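Local coordinates for iron-sulfur cluster assembly scaffold protein IscU (PDB 1SU0) that probably serves as the scaffold on which IscS assembles iron-sulfur clusters before they are handed to other proteins, and here binds a zinc ion, at residues 21-26 and 55-60. Numbering follows the deposited sequence.
Sequences PHHHGQ and IEDIAF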
# COMPACT_ATOMS: atom_id res chain seq x y z
N PRO A 21 6.36 9.76 -3.71
CA PRO A 21 6.05 8.72 -2.73
C PRO A 21 6.57 8.98 -1.32
O PRO A 21 7.66 9.51 -1.14
CB PRO A 21 6.76 7.49 -3.30
CG PRO A 21 6.77 7.73 -4.76
CD PRO A 21 6.89 9.19 -4.96
N HIS A 22 5.75 8.59 -0.36
CA HIS A 22 6.05 8.63 1.06
C HIS A 22 6.80 7.37 1.44
O HIS A 22 6.59 6.31 0.84
CB HIS A 22 4.75 8.65 1.84
CG HIS A 22 3.98 9.92 1.69
ND1 HIS A 22 4.37 10.91 0.83
CD2 HIS A 22 2.88 10.37 2.33
CE1 HIS A 22 3.53 11.93 0.93
NE2 HIS A 22 2.61 11.62 1.83
N HIS A 23 7.64 7.47 2.46
CA HIS A 23 8.39 6.31 2.91
C HIS A 23 9.03 5.59 1.71
O HIS A 23 8.84 4.38 1.53
CB HIS A 23 7.48 5.36 3.71
CG HIS A 23 6.88 5.99 4.93
ND1 HIS A 23 6.87 5.35 6.15
CD2 HIS A 23 6.30 7.19 5.12
CE1 HIS A 23 6.30 6.14 7.05
NE2 HIS A 23 5.94 7.26 6.45
N HIS A 24 9.75 6.35 0.88
CA HIS A 24 10.36 5.84 -0.34
C HIS A 24 11.83 5.55 -0.06
O HIS A 24 12.41 6.14 0.84
CB HIS A 24 10.25 6.86 -1.48
CG HIS A 24 10.52 6.30 -2.84
ND1 HIS A 24 9.90 5.17 -3.33
CD2 HIS A 24 11.35 6.73 -3.83
CE1 HIS A 24 10.32 4.93 -4.56
NE2 HIS A 24 11.21 5.85 -4.88
N GLY A 25 12.43 4.69 -0.87
CA GLY A 25 13.76 4.19 -0.61
C GLY A 25 13.69 2.88 0.16
O GLY A 25 12.65 2.21 0.20
N GLN A 26 14.81 2.54 0.78
CA GLN A 26 15.00 1.27 1.47
C GLN A 26 15.64 1.52 2.83
O GLN A 26 16.49 2.41 2.97
CB GLN A 26 15.92 0.34 0.65
CG GLN A 26 15.51 0.14 -0.83
CD GLN A 26 14.40 -0.88 -1.03
OE1 GLN A 26 13.21 -0.53 -1.09
NE2 GLN A 26 14.79 -2.14 -1.14
N ILE A 55 5.32 -2.13 13.84
CA ILE A 55 6.18 -1.71 12.73
C ILE A 55 6.88 -0.40 13.13
O ILE A 55 6.27 0.66 13.16
CB ILE A 55 5.35 -1.57 11.42
CG1 ILE A 55 4.91 -2.96 10.93
CG2 ILE A 55 6.14 -0.86 10.33
CD1 ILE A 55 3.74 -2.94 9.95
N GLU A 56 8.16 -0.51 13.49
CA GLU A 56 9.00 0.64 13.79
C GLU A 56 9.04 1.57 12.57
O GLU A 56 8.66 2.74 12.67
CB GLU A 56 10.44 0.19 14.15
CG GLU A 56 11.11 0.93 15.30
CD GLU A 56 11.77 2.25 14.90
OE1 GLU A 56 12.01 2.48 13.68
OE2 GLU A 56 12.07 3.05 15.81
N ASP A 57 9.49 1.04 11.44
CA ASP A 57 9.60 1.82 10.21
C ASP A 57 9.41 0.97 8.94
O ASP A 57 9.48 -0.26 8.99
CB ASP A 57 10.95 2.57 10.17
CG ASP A 57 10.90 3.86 9.34
OD1 ASP A 57 11.94 4.26 8.78
OD2 ASP A 57 9.86 4.55 9.18
N ILE A 58 9.15 1.66 7.83
CA ILE A 58 8.86 1.03 6.54
C ILE A 58 9.29 1.91 5.37
O ILE A 58 9.27 3.14 5.46
CB ILE A 58 7.35 0.71 6.45
CG1 ILE A 58 7.03 -0.16 5.23
CG2 ILE A 58 6.48 1.99 6.48
CD1 ILE A 58 5.66 -0.80 5.33
N ALA A 59 9.69 1.26 4.27
CA ALA A 59 10.19 1.94 3.09
C ALA A 59 10.03 1.06 1.85
O ALA A 59 10.09 -0.17 1.94
CB ALA A 59 11.66 2.30 3.27
N PHE A 60 9.84 1.71 0.71
CA PHE A 60 9.64 1.00 -0.55
C PHE A 60 10.22 1.71 -1.78
O PHE A 60 10.42 2.93 -1.83
CB PHE A 60 8.16 0.71 -0.79
CG PHE A 60 7.45 1.78 -1.54
CD1 PHE A 60 7.33 1.72 -2.93
CD2 PHE A 60 6.94 2.90 -0.86
CE1 PHE A 60 6.72 2.73 -3.63
CE2 PHE A 60 6.32 3.90 -1.54
CZ PHE A 60 6.21 3.83 -2.94
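Phe-60 lies at the centre of this contact, its ring meeting Pro-21, His-22, His-23 and His-24. The imidazole of His-24 stands edge-on over one face of the phenyl ring in a T-shaped pair, the planes turned 70° apart and ND1 near the rim. With CG anti to the backbone N (chi1 -165°), the same ND1 comes within 2.7 Å of Phe-60 O. CB of Pro-21 packs against CZ of the phenyl ring at 3.7 Å, and the carbonyl O of His-22 meets its edge at CE2. The backbones join in a single bridge between His-24 and Phe-60: Phe-60 N donates to His-23 O (3.0 Å), in the plane of that carbonyl, while Gly-25 N returns a weak bond to Phe-60 O. His-23 O also receives a CA-H...O contact from Ala-59, so two neighbouring strand residues share one acceptor. The His-23 ring crosses the Ile-58 side chain at about a right angle, ND1 lying 3.4 Å from CG2 and giving a weak, bent hydrogen bond to Ile-58 O (3.3 Å). Gly-25 O rests on Ala-59 CB; at this glycine's backbone angles a CB would collide with the preceding carbonyl O. Phe-60's side chain lies about 12 Å from the zinc ion, so this is packing outside the metal site. The bridge ties the loop after helix 8-19 to edge strand 55-63, with helix 66-79 touching Pro-21, His-23 and Phe-60, and Ile-44 of strand 43-50 also against Phe-60.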